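Local coordinates for bifunctional GH43-CE protein (Bacteroides eggerthii, PDB 6MLY), which probably hydrolyses xylan-derived chains with its family 43 glycoside hydrolase domain and carries a putative carbohydrate esterase domain in the same chain, at residues K67-A72 and N126-P131; P80-D85 and W334-D339; K445-F450 and K513-R518; V601-R606 and G657-Y662. All coordinates share one frame; numbering follows the deposited sequence.

Interaction 1 (K67-A72 and N126-P131)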
loop_
_atom_site.group_PDB
_atom_site.type_symbol
_atom_site.label_atom_id
_atom_site.label_comp_id
_atom_site.label_asym_id
_atom_site.label_seq_id
_atom_site.Cartn_x
_atom_site.Cartn_y
_atom_site.Cartn_z
ATOM N N LYS A 67 -9.888 1.639 23.707
ATOM C CA LYS A 67 -10.194 2.961 23.162
ATOM C C LYS A 67 -9.256 4.003 23.783
ATOM O O LYS A 67 -8.848 3.872 24.936
ATOM C CB LYS A 67 -11.672 3.319 23.366
ATOM C CG LYS A 67 -12.066 3.821 24.746
ATOM C CD LYS A 67 -13.470 4.375 24.800
ATOM C CE LYS A 67 -13.806 4.953 26.158
ATOM N NZ LYS A 67 -15.035 5.779 26.115
ATOM N N LEU A 68 -8.933 5.032 22.993
ATOM C CA LEU A 68 -8.104 6.156 23.418
ATOM C C LEU A 68 -8.932 7.085 24.314
ATOM O O LEU A 68 -10.083 7.408 23.991
ATOM C CB LEU A 68 -7.592 6.899 22.180
ATOM C CG LEU A 68 -6.557 6.142 21.350
ATOM C CD1 LEU A 68 -6.545 6.627 19.902
ATOM C CD2 LEU A 68 -5.177 6.264 21.976
ATOM N N VAL A 69 -8.331 7.519 25.430
ATOM C CA VAL A 69 -9.024 8.345 26.416
ATOM C C VAL A 69 -8.275 9.662 26.664
ATOM O O VAL A 69 -8.920 10.671 26.978
ATOM C CB VAL A 69 -9.260 7.564 27.721
ATOM C CG1 VAL A 69 -10.204 6.394 27.489
ATOM C CG2 VAL A 69 -7.961 7.084 28.361
ATOM N N ASN A 70 -6.940 9.660 26.527
ATOM C CA ASN A 70 -6.120 10.826 26.866
ATOM C C ASN A 70 -4.710 10.656 26.281
ATOM O O ASN A 70 -4.308 9.547 25.896
ATOM C CB ASN A 70 -6.079 11.036 28.388
ATOM C CG ASN A 70 -5.678 12.431 28.832
ATOM O OD1 ASN A 70 -5.298 13.277 28.024
ATOM N ND2 ASN A 70 -5.765 12.680 30.128
ATOM N N TYR A 71 -3.986 11.785 26.217
ATOM C CA TYR A 71 -2.565 11.850 25.897
ATOM C C TYR A 71 -1.817 12.546 27.044
ATOM O O TYR A 71 -2.385 13.386 27.745
ATOM C CB TYR A 71 -2.348 12.595 24.580
ATOM C CG TYR A 71 -2.732 11.819 23.347
ATOM C CD1 TYR A 71 -4.042 11.783 22.896
ATOM C CD2 TYR A 71 -1.784 11.116 22.623
ATOM C CE1 TYR A 71 -4.398 11.066 21.764
ATOM C CE2 TYR A 71 -2.121 10.405 21.483
ATOM C CZ TYR A 71 -3.433 10.378 21.048
ATOM O OH TYR A 71 -3.762 9.668 19.927
ATOM N N ALA A 72 -0.532 12.203 27.203
ATOM C CA ALA A 72 0.306 12.704 28.292
ATOM C C ALA A 72 0.715 14.163 28.047
ATOM O O ALA A 72 0.795 14.949 29.003
ATOM C CB ALA A 72 1.522 11.828 28.459
ATOM N N ASN A 126 -6.987 11.442 37.699
ATOM C CA ASN A 126 -7.964 11.014 36.693
ATOM C C ASN A 126 -7.244 10.850 35.348
ATOM O O ASN A 126 -6.975 11.833 34.658
ATOM C CB ASN A 126 -9.137 11.995 36.599
ATOM C CG ASN A 126 -10.307 11.456 35.804
ATOM O OD1 ASN A 126 -10.165 10.506 35.036
ATOM N ND2 ASN A 126 -11.471 12.061 35.979
ATOM N N LEU A 127 -6.963 9.596 34.981
ATOM C CA LEU A 127 -6.128 9.262 33.814
ATOM C C LEU A 127 -6.833 9.615 32.491
ATOM O O LEU A 127 -6.176 9.761 31.462
ATOM C CB LEU A 127 -5.780 7.770 33.882
ATOM C CG LEU A 127 -4.633 7.306 32.988
ATOM C CD1 LEU A 127 -3.389 8.148 33.206
ATOM C CD2 LEU A 127 -4.324 5.838 33.231
ATOM N N GLU A 128 -8.159 9.775 32.518
ATOM C CA GLU A 128 -8.939 10.026 31.311
ATOM C C GLU A 128 -9.083 11.532 31.044
ATOM O O GLU A 128 -9.172 11.931 29.887
ATOM C CB GLU A 128 -10.300 9.339 31.426
ATOM C CG GLU A 128 -10.191 7.844 31.692
ATOM C CD GLU A 128 -11.508 7.097 31.843
ATOM O OE1 GLU A 128 -11.473 5.916 32.246
ATOM O OE2 GLU A 128 -12.567 7.695 31.563
ATOM N N LYS A 129 -9.106 12.362 32.099
ATOM C CA LYS A 129 -9.443 13.801 31.967
ATOM C C LYS A 129 -8.283 14.719 32.386
ATOM O O LYS A 129 -8.186 15.845 31.894
ATOM C CB LYS A 129 -10.689 14.136 32.795
ATOM C CG LYS A 129 -11.911 13.274 32.496
ATOM C CD LYS A 129 -13.186 13.763 33.165
ATOM C CE LYS A 129 -14.078 12.633 33.650
ATOM N NZ LYS A 129 -14.843 13.011 34.864
ATOM N N GLY A 130 -7.427 14.263 33.306
ATOM C CA GLY A 130 -6.358 15.096 33.851
ATOM C C GLY A 130 -6.861 15.973 34.997
ATOM O O GLY A 130 -7.897 15.677 35.590
ATOM N N PRO A 131 -6.138 17.062 35.302
ATOM C CA PRO A 131 -4.974 17.516 34.553
ATOM C C PRO A 131 -3.686 16.827 35.030
ATOM O O PRO A 131 -3.732 16.012 35.950
ATOM C CB PRO A 131 -4.885 19.036 34.787
ATOM C CG PRO A 131 -6.032 19.347 35.725
ATOM C CD PRO A 131 -6.346 18.022 36.386
#

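Interaction 2 (P80-D85 and W334-D339)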
loop_
_atom_site.group_PDB
_atom_site.type_symbol
_atom_site.label_atom_id
_atom_site.label_comp_id
_atom_site.label_asym_id
_atom_site.label_seq_id
_atom_site.Cartn_x
_atom_site.Cartn_y
_atom_site.Cartn_z
ATOM N N PRO A 80 13.760 23.110 16.570
ATOM C CA PRO A 80 13.635 22.850 15.135
ATOM C C PRO A 80 13.368 21.383 14.762
ATOM O O PRO A 80 12.517 21.119 13.911
ATOM C CB PRO A 80 14.990 23.307 14.576
ATOM C CG PRO A 80 15.425 24.408 15.519
ATOM C CD PRO A 80 14.904 23.988 16.878
ATOM N N THR A 81 14.080 20.449 15.406
ATOM C CA THR A 81 13.936 19.007 15.142
ATOM C C THR A 81 12.474 18.575 15.334
ATOM O O THR A 81 11.946 17.814 14.516
ATOM C CB THR A 81 14.888 18.176 16.017
ATOM O OG1 THR A 81 15.055 18.856 17.261
ATOM C CG2 THR A 81 16.241 17.958 15.375
ATOM N N MET A 82 11.837 19.075 16.404
ATOM C CA MET A 82 10.462 18.712 16.778
ATOM C C MET A 82 9.444 19.565 16.002
ATOM O O MET A 82 8.306 19.129 15.804
ATOM C CB MET A 82 10.250 18.897 18.285
ATOM C CG MET A 82 8.943 18.311 18.823
ATOM S SD MET A 82 8.991 16.521 19.128
ATOM C CE MET A 82 8.429 15.894 17.545
ATOM N N ASN A 83 9.857 20.761 15.556
ATOM C CA ASN A 83 8.980 21.729 14.857
ATOM C C ASN A 83 9.081 21.620 13.326
ATOM O O ASN A 83 8.456 22.416 12.633
ATOM C CB ASN A 83 9.307 23.175 15.245
ATOM C CG ASN A 83 8.809 23.567 16.619
ATOM O OD1 ASN A 83 7.875 22.969 17.148
ATOM N ND2 ASN A 83 9.414 24.591 17.194
ATOM N N LEU A 84 9.857 20.660 12.802
ATOM C CA LEU A 84 10.142 20.533 11.351
ATOM C C LEU A 84 10.601 21.882 10.777
ATOM O O LEU A 84 10.075 22.340 9.759
ATOM C CB LEU A 84 8.900 20.032 10.601
ATOM C CG LEU A 84 8.482 18.585 10.860
ATOM C CD1 LEU A 84 7.162 18.282 10.173
ATOM C CD2 LEU A 84 9.548 17.602 10.404
ATOM N N ASP A 85 11.582 22.509 11.433
ATOM C CA ASP A 85 12.158 23.774 10.977
ATOM C C ASP A 85 13.574 23.512 10.449
ATOM O O ASP A 85 14.234 22.556 10.873
ATOM C CB ASP A 85 12.170 24.827 12.092
ATOM C CG ASP A 85 10.810 25.405 12.453
ATOM O OD1 ASP A 85 9.803 24.962 11.862
ATOM O OD2 ASP A 85 10.771 26.307 13.318
ATOM N N TRP A 334 -1.077 14.693 14.828
ATOM C CA TRP A 334 -0.299 15.367 13.786
ATOM C C TRP A 334 1.071 14.697 13.632
ATOM O O TRP A 334 1.538 14.001 14.522
ATOM C CB TRP A 334 -0.119 16.856 14.104
ATOM C CG TRP A 334 -1.389 17.609 14.351
ATOM C CD1 TRP A 334 -2.001 17.816 15.552
ATOM C CD2 TRP A 334 -2.188 18.297 13.375
ATOM N NE1 TRP A 334 -3.131 18.570 15.389
ATOM C CE2 TRP A 334 -3.271 18.881 14.065
ATOM C CE3 TRP A 334 -2.098 18.477 11.991
ATOM C CZ2 TRP A 334 -4.255 19.624 13.417
ATOM C CZ3 TRP A 334 -3.071 19.213 11.353
ATOM C CH2 TRP A 334 -4.134 19.777 12.057
ATOM N N ASN A 335 1.707 14.936 12.483
ATOM C CA ASN A 335 3.105 14.601 12.242
ATOM C C ASN A 335 3.963 15.776 12.721
ATOM O O ASN A 335 3.919 16.855 12.115
ATOM C CB ASN A 335 3.360 14.304 10.763
ATOM C CG ASN A 335 4.824 14.105 10.424
ATOM O OD1 ASN A 335 5.587 13.553 11.216
ATOM N ND2 ASN A 335 5.213 14.527 9.230
ATOM N N HIS A 336 4.724 15.557 13.804
ATOM C CA HIS A 336 5.529 16.593 14.448
ATOM C C HIS A 336 4.600 17.691 14.982
ATOM O O HIS A 336 3.376 17.553 14.922
ATOM C CB HIS A 336 6.603 17.130 13.486
ATOM C CG HIS A 336 7.826 16.281 13.381
ATOM N ND1 HIS A 336 7.810 15.024 12.806
ATOM C CD2 HIS A 336 9.106 16.517 13.739
ATOM C CE1 HIS A 336 9.025 14.516 12.834
ATOM N NE2 HIS A 336 9.838 15.414 13.401
ATOM N N ASN A 337 5.192 18.764 15.520
ATOM C CA ASN A 337 4.443 19.848 16.141
ATOM C C ASN A 337 3.605 20.573 15.095
ATOM O O ASN A 337 4.144 21.110 14.130
ATOM C CB ASN A 337 5.355 20.845 16.858
ATOM C CG ASN A 337 5.946 20.275 18.124
ATOM O OD1 ASN A 337 5.633 19.149 18.500
ATOM N ND2 ASN A 337 6.801 21.040 18.781
ATOM N N PRO A 338 2.265 20.641 15.278
ATOM C CA PRO A 338 1.405 21.358 14.340
ATOM C C PRO A 338 1.623 22.873 14.437
ATOM O O PRO A 338 2.021 23.362 15.493
ATOM C CB PRO A 338 -0.014 20.985 14.796
ATOM C CG PRO A 338 0.135 20.687 16.269
ATOM C CD PRO A 338 1.510 20.067 16.404
ATOM N N ASP A 339 1.382 23.582 13.329
ATOM C CA ASP A 339 1.208 25.025 13.341
ATOM C C ASP A 339 -0.294 25.296 13.494
ATOM O O ASP A 339 -1.043 25.215 12.531
ATOM C CB ASP A 339 1.823 25.661 12.091
ATOM C CG ASP A 339 1.796 27.181 12.071
ATOM O OD1 ASP A 339 1.181 27.770 12.981
ATOM O OD2 ASP A 339 2.387 27.764 11.135
#

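Interaction 3 (K445-F450 and K513-R518)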
loop_
_atom_site.group_PDB
_atom_site.type_symbol
_atom_site.label_atom_id
_atom_site.label_comp_id
_atom_site.label_asym_id
_atom_site.label_seq_id
_atom_site.Cartn_x
_atom_site.Cartn_y
_atom_site.Cartn_z
ATOM N N LYS A 445 -9.461 7.863 -2.095
ATOM C CA LYS A 445 -9.538 6.612 -1.349
ATOM C C LYS A 445 -8.145 5.970 -1.362
ATOM O O LYS A 445 -7.407 6.096 -2.332
ATOM C CB LYS A 445 -10.609 5.705 -1.970
ATOM C CG LYS A 445 -10.856 4.371 -1.270
ATOM C CD LYS A 445 -12.252 3.794 -1.505
ATOM C CE LYS A 445 -12.462 3.254 -2.906
ATOM N NZ LYS A 445 -13.797 2.627 -3.068
ATOM N N ALA A 446 -7.789 5.315 -0.256
ATOM C CA ALA A 446 -6.527 4.599 -0.129
ATOM C C ALA A 446 -6.794 3.263 0.568
ATOM O O ALA A 446 -7.261 3.255 1.696
ATOM C CB ALA A 446 -5.535 5.439 0.638
ATOM N N GLU A 447 -6.518 2.158 -0.132
ATOM C CA GLU A 447 -6.734 0.802 0.373
ATOM C C GLU A 447 -5.404 0.234 0.880
ATOM O O GLU A 447 -4.334 0.648 0.432
ATOM C CB GLU A 447 -7.301 -0.109 -0.717
ATOM C CG GLU A 447 -8.656 0.330 -1.250
ATOM C CD GLU A 447 -9.377 -0.728 -2.069
ATOM O OE1 GLU A 447 -8.815 -1.152 -3.104
ATOM O OE2 GLU A 447 -10.489 -1.137 -1.657
ATOM N N CYS A 448 -5.504 -0.716 1.818
ATOM C CA CYS A 448 -4.361 -1.396 2.428
ATOM C C CYS A 448 -4.658 -2.895 2.551
ATOM O O CYS A 448 -5.666 -3.285 3.153
ATOM C CB CYS A 448 -4.064 -0.859 3.826
ATOM S SG CYS A 448 -3.460 0.854 3.864
ATOM N N ASP A 449 -3.777 -3.720 1.976
ATOM C CA ASP A 449 -3.831 -5.168 2.148
ATOM C C ASP A 449 -2.574 -5.603 2.906
ATOM O O ASP A 449 -1.477 -5.636 2.337
ATOM C CB ASP A 449 -3.979 -5.918 0.818
ATOM C CG ASP A 449 -4.381 -7.376 0.993
ATOM O OD1 ASP A 449 -4.858 -7.715 2.092
ATOM O OD2 ASP A 449 -4.214 -8.164 0.043
ATOM N N PHE A 450 -2.758 -5.893 4.199
ATOM C CA PHE A 450 -1.719 -6.438 5.063
ATOM C C PHE A 450 -1.854 -7.968 5.136
ATOM O O PHE A 450 -0.937 -8.634 5.599
ATOM C CB PHE A 450 -1.782 -5.782 6.447
ATOM C CG PHE A 450 -1.657 -4.274 6.435
ATOM C CD1 PHE A 450 -0.440 -3.662 6.162
ATOM C CD2 PHE A 450 -2.754 -3.463 6.689
ATOM C CE1 PHE A 450 -0.322 -2.278 6.147
ATOM C CE2 PHE A 450 -2.634 -2.079 6.674
ATOM C CZ PHE A 450 -1.420 -1.490 6.401
ATOM N N LYS A 513 -13.345 -2.886 5.941
ATOM C CA LYS A 513 -13.645 -3.574 4.703
ATOM C C LYS A 513 -12.561 -3.233 3.671
ATOM O O LYS A 513 -11.714 -2.360 3.892
ATOM C CB LYS A 513 -15.043 -3.180 4.211
ATOM N N ILE A 514 -12.600 -3.960 2.550
ATOM C CA ILE A 514 -11.783 -3.705 1.352
ATOM C C ILE A 514 -12.599 -4.126 0.122
ATOM O O ILE A 514 -13.421 -5.038 0.199
ATOM C CB ILE A 514 -10.423 -4.436 1.444
ATOM C CG1 ILE A 514 -9.475 -4.017 0.315
ATOM C CG2 ILE A 514 -10.606 -5.950 1.497
ATOM C CD1 ILE A 514 -8.061 -4.529 0.474
ATOM N N SER A 515 -12.373 -3.445 -1.006
ATOM C CA SER A 515 -13.092 -3.732 -2.265
ATOM C C SER A 515 -12.648 -5.084 -2.841
ATOM O O SER A 515 -13.485 -5.914 -3.200
ATOM C CB SER A 515 -12.900 -2.628 -3.273
ATOM O OG SER A 515 -11.551 -2.570 -3.713
ATOM N N ASP A 516 -11.328 -5.290 -2.910
ATOM C CA ASP A 516 -10.739 -6.430 -3.593
ATOM C C ASP A 516 -11.251 -6.403 -5.039
ATOM O O ASP A 516 -11.868 -7.354 -5.506
ATOM C CB ASP A 516 -11.030 -7.750 -2.866
ATOM C CG ASP A 516 -9.851 -8.353 -2.109
ATOM O OD1 ASP A 516 -8.691 -8.009 -2.436
ATOM O OD2 ASP A 516 -10.103 -9.185 -1.209
ATOM N N CYS A 517 -11.032 -5.255 -5.695
ATOM C CA CYS A 517 -11.235 -5.047 -7.124
ATOM C C CYS A 517 -9.894 -4.693 -7.782
ATOM O O CYS A 517 -9.866 -4.226 -8.915
ATOM C CB CYS A 517 -12.225 -3.914 -7.384
ATOM S SG CYS A 517 -13.824 -4.124 -6.561
ATOM N N ARG A 518 -8.793 -4.910 -7.049
ATOM C CA ARG A 518 -7.436 -4.565 -7.479
ATOM C C ARG A 518 -6.445 -5.472 -6.746
ATOM O O ARG A 518 -6.384 -5.461 -5.520
ATOM C CB ARG A 518 -7.102 -3.096 -7.181
ATOM C CG ARG A 518 -6.821 -2.242 -8.410
ATOM C CD ARG A 518 -6.619 -0.763 -8.095
ATOM N NE ARG A 518 -5.204 -0.315 -7.943
ATOM C CZ ARG A 518 -4.799 0.956 -7.522
ATOM N NH1 ARG A 518 -5.731 1.829 -7.162
ATOM N NH2 ARG A 518 -3.504 1.346 -7.547
#

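Interaction 4 (V601-R606 and G657-Y662)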
loop_
_atom_site.group_PDB
_atom_site.type_symbol
_atom_site.label_atom_id
_atom_site.label_comp_id
_atom_site.label_asym_id
_atom_site.label_seq_id
_atom_site.Cartn_x
_atom_site.Cartn_y
_atom_site.Cartn_z
ATOM N N VAL A 601 3.398 -15.095 -21.978
ATOM C CA VAL A 601 2.003 -14.747 -22.252
ATOM C C VAL A 601 1.119 -15.961 -21.949
ATOM O O VAL A 601 0.138 -15.854 -21.214
ATOM C CB VAL A 601 1.814 -14.259 -23.700
ATOM C CG1 VAL A 601 0.344 -14.113 -24.067
ATOM C CG2 VAL A 601 2.553 -12.952 -23.930
ATOM N N LYS A 602 1.498 -17.112 -22.510
ATOM C CA LYS A 602 0.741 -18.341 -22.357
ATOM C C LYS A 602 0.695 -18.755 -20.881
ATOM O O LYS A 602 -0.299 -19.329 -20.449
ATOM C CB LYS A 602 1.322 -19.432 -23.263
ATOM C CG LYS A 602 1.089 -19.194 -24.746
ATOM C CD LYS A 602 1.268 -20.425 -25.613
ATOM C CE LYS A 602 1.019 -20.182 -27.088
ATOM N NZ LYS A 602 -0.385 -19.788 -27.358
ATOM N N ALA A 603 1.756 -18.450 -20.119
ATOM C CA ALA A 603 1.842 -18.764 -18.669
ATOM C C ALA A 603 0.916 -17.862 -17.841
ATOM O O ALA A 603 0.311 -18.316 -16.860
ATOM C CB ALA A 603 3.266 -18.635 -18.191
ATOM N N ALA A 604 0.840 -16.579 -18.211
ATOM C CA ALA A 604 -0.059 -15.636 -17.556
ATOM C C ALA A 604 -1.514 -16.093 -17.724
ATOM O O ALA A 604 -2.295 -16.021 -16.782
ATOM C CB ALA A 604 0.151 -14.249 -18.103
ATOM N N ILE A 605 -1.853 -16.588 -18.919
ATOM C CA ILE A 605 -3.213 -17.045 -19.243
ATOM C C ILE A 605 -3.513 -18.330 -18.455
ATOM O O ILE A 605 -4.597 -18.475 -17.875
ATOM C CB ILE A 605 -3.385 -17.238 -20.766
ATOM C CG1 ILE A 605 -3.160 -15.931 -21.532
ATOM C CG2 ILE A 605 -4.747 -17.836 -21.084
ATOM C CD1 ILE A 605 -2.777 -16.124 -22.988
ATOM N N ARG A 606 -2.552 -19.261 -18.451
ATOM C CA ARG A 606 -2.655 -20.499 -17.679
ATOM C C ARG A 606 -2.970 -20.157 -16.218
ATOM O O ARG A 606 -3.820 -20.792 -15.608
ATOM C CB ARG A 606 -1.365 -21.318 -17.775
ATOM C CG ARG A 606 -1.284 -22.231 -18.988
ATOM C CD ARG A 606 -0.067 -23.132 -18.938
ATOM N NE ARG A 606 1.181 -22.381 -18.888
ATOM C CZ ARG A 606 2.109 -22.395 -19.838
ATOM N NH1 ARG A 606 2.021 -23.266 -20.826
ATOM N NH2 ARG A 606 3.124 -21.549 -19.799
ATOM N N GLY A 657 5.762 -23.544 -23.354
ATOM C CA GLY A 657 6.813 -23.397 -22.339
ATOM C C GLY A 657 6.463 -24.090 -21.032
ATOM O O GLY A 657 5.478 -24.824 -20.954
ATOM N N ASN A 658 7.290 -23.849 -20.006
ATOM C CA ASN A 658 7.138 -24.445 -18.676
ATOM C C ASN A 658 7.390 -23.382 -17.603
ATOM O O ASN A 658 8.091 -23.636 -16.625
ATOM C CB ASN A 658 8.113 -25.602 -18.452
ATOM C CG ASN A 658 8.022 -26.659 -19.526
ATOM O OD1 ASN A 658 6.940 -27.182 -19.788
ATOM N ND2 ASN A 658 9.147 -26.976 -20.144
ATOM N N VAL A 659 6.799 -22.201 -17.789
ATOM C CA VAL A 659 7.135 -21.040 -16.989
ATOM C C VAL A 659 6.560 -21.225 -15.577
ATOM O O VAL A 659 7.319 -21.280 -14.602
ATOM C CB VAL A 659 6.658 -19.743 -17.672
ATOM C CG1 VAL A 659 6.897 -18.513 -16.813
ATOM C CG2 VAL A 659 7.314 -19.567 -19.037
ATOM N N GLY A 660 5.232 -21.361 -15.475
ATOM C CA GLY A 660 4.536 -21.394 -14.171
ATOM C C GLY A 660 4.489 -22.789 -13.567
ATOM O O GLY A 660 5.379 -23.612 -13.804
ATOM N N LEU A 661 3.442 -23.043 -12.773
ATOM C CA LEU A 661 3.209 -24.350 -12.157
ATOM C C LEU A 661 1.805 -24.858 -12.518
ATOM O O LEU A 661 1.271 -25.737 -11.846
ATOM C CB LEU A 661 3.360 -24.241 -10.632
ATOM C CG LEU A 661 4.645 -23.600 -10.108
ATOM C CD1 LEU A 661 4.568 -23.446 -8.599
ATOM C CD2 LEU A 661 5.872 -24.408 -10.500
ATOM N N TYR A 662 1.216 -24.323 -13.589
ATOM C CA TYR A 662 -0.126 -24.713 -14.012
ATOM C C TYR A 662 -0.097 -25.127 -15.482
ATOM O O TYR A 662 -0.793 -24.537 -16.301
ATOM C CB TYR A 662 -1.103 -23.566 -13.734
ATOM C CG TYR A 662 -1.021 -22.992 -12.341
ATOM C CD1 TYR A 662 -0.288 -21.843 -12.077
ATOM C CD2 TYR A 662 -1.677 -23.593 -11.279
ATOM C CE1 TYR A 662 -0.218 -21.302 -10.803
ATOM C CE2 TYR A 662 -1.617 -23.066 -9.998
ATOM C CZ TYR A 662 -0.884 -21.916 -9.756
ATOM O OH TYR A 662 -0.810 -21.400 -8.492
#

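Interaction 1 (K67-A72 and N126-P131)
Glu-128 and Val-69 meet through their aliphatic carbons, CG of Glu-128 lying 4.1 Å from CG2 of Val-69 and equally far from its CB. The two side chains cross obliquely. Glu-128 places CG anti to its carbonyl carbon and is extended from there on, and its OE1 forms a salt bridge with Lys-59 NZ and a hydrogen bond with Tyr-43 OH. Both partners belong to the sheet of which strand 66-71 is an outermost member. The setting is the beta-propeller of family 43 hydrolases: residues 126-131 form the turn between strands 118-124 and 133-137 of the following blade, and this turn leans on the edge of the preceding one. Asn-70 supplies the polar half. Its CG is anti to the backbone N (chi1 -160°), and ND2 donates to Leu-127 O at 3.2 Å with an N-H...O angle of 152°. The acceptor lies in the plane of the amide, whereas the donor stands above the plane of the Leu-127 carbonyl. CB of Asn-70 rests against that same Leu-127 O, 3.3 Å away. On the other branch of the amide, OD1 takes a weak bond from Tyr-71 N at 2.7 Å, which helps fix how the group is turned. The turn itself is closed by Gly-130 N bonding to Asn-126 O at 2.8 Å, and a CB on this glycine would press against the carbonyl O of Lys-129.

Interaction 2 (P80-D85 and W334-D339)
ND2 of Asn-337 is gripped by two acceptors, Asn-83 OD1 at 2.7 Å and Ala-77 O. The contact lies where the family 43 propeller meets the concanavalin A-like domain, the short, weakly bonded helix 80-83 of the first docking on the chain that leaves strand 333-335 of the second. The amide planes of Asn-83 and Asn-337 are turned 59° apart. Beside them the backbones join directly, Asn-337 N donating to Met-82 O at 3.1 Å in a nearly straight bond (169°). Met-82 crosses Asn-337 at about a right angle, its CG 3.4 Å from OD1 of Asn-337. His-336 is the largest part of the buried surface. Its CG is anti to the carbonyl carbon (chi1 -81°), and Leu-84 CD2 sits over the centre of the ring in a CH-pi contact, 3.6 Å from the centroid. Both ring nitrogens are engaged, ND1 giving a hydrogen bond to Asn-335 OD1 and NE2 bonding to Thr-90 N. An alanine here would probably leave Thr-90 N without its acceptor and Asn-335 OD1 without its donor, and open a gap beside Leu-84. At the rim of the imidazole, near its plane, CD2 of His-336 comes 3.2 Å from Thr-81 O and 3.4 Å from Met-82 O.

Interaction 3 (K445-F450 and K513-R518)
The linker that leaves the concanavalin A-like beta-sandwich after strand 502-511 passes over the face of the sheet it has just left, and Ser-515 on it is held by Glu-447 of strand 441-449. One carboxylate oxygen does the holding. Glu-447 OE2 accepts from Ser-515 OG at 2.7 Å through its syn lone pair, and from Ser-515 N at 3.0 Å, again on the syn side but 21° out of the carboxylate plane. The N-H...O angle of the second bond is 160°. Ser-515 can give both because its OG lies between the backbone N and the carbonyl carbon (chi1 67°), which leaves hydroxyl and amide near each other. The other oxygen of Glu-447, OE1, bonds to Tyr-460 OH on the adjacent strand 456-462, so both ends of the carboxylate are tied and its rotation is restrained. Ile-514 crosses the glutamate side chain at about a right angle, CG1 lying 3.6 Å from Glu-447 OE2. Its CD1 reaches on to the strand backbone, 3.8 Å from Cys-448 O, and lies 4.3 Å from Asp-449 CB. Further along, Asp-449 OD2 and Asp-516 OD1 are 5.1 Å apart; both residues form salt bridges with Arg-451, whose charge probably offsets their repulsion. Strand 518-523, which follows, belongs to the mixed sheet of the esterase part. The strand that carries Glu-447 is part of an antiparallel sheet of the kind that builds concanavalin A-like beta-sandwiches, and here a side chain on the sheet face holds the segment leading out of the domain.

Interaction 4 (V601-R606 and G657-Y662)
Ala-603 and Val-659 make the apolar part of the contact. CB of Ala-603 lies 3.6 Å from CB of Val-659 and 3.9 Å from its CG1, the branch anti to the backbone N. Val-659 also touches Asn-599 and Asp-600, one turn earlier on the same helix. Gly-660 follows it close by, its N 4.3 Å from Ala-603 CB; a side chain on this glycine would start out toward the alanine. In the fold, helix 596-610 belongs to the alpha/beta-hydrolase domain assigned to the esterase half. One side of it rests on the central sheet, where Val-601 and Ile-605 meet Ile-624 and Ile-622 of strand 621-627. The loop between strands 651-654 and 671-675 wraps another side, and it is this loop that Ala-603 and Arg-606 meet. The remaining contacts are those of Arg-606, whose aliphatic stem lies against a backbone carbonyl: CD is 3.1 Å from Tyr-662 O, and CG, anti to the carbonyl carbon of its own residue, is 3.6 Å from it. The guanidinium has Lys-602 O over one face, toward the rim. NH1 stands 3.8 Å from Gly-657 O and makes a long, weak ion pair with Glu-656 OE2. An alanine in place of Arg-606 would probably leave Glu-656 without this weak ion-pair mate and take away the CG and CD contacts with Tyr-662 O, leaving CB alone against it. The ring of Tyr-662 leads away from residues 601-606 and touches Ala-610 further along the helix.

Overall arrangement
From the N terminus, strand 66-71 opens interaction 1 and helix 80-83, next in line, opens interaction 2. Interaction 1 closes at 126-131, joining two successive propeller blades, while interaction 2 stays open until 334-339, so the two cross along the chain; their centres are 23 Å apart. Interaction 2 closes a loop of about 250 residues and ties the propeller to the beta-sandwich. Interaction 3 comes next in series, bringing the linker at 513-518 back onto sandwich strand 441-449. Interaction 4, also in series, closes a loop wholly within the esterase domain, and its centre is about 58 Å from that of interaction 1, beyond the chain's centre.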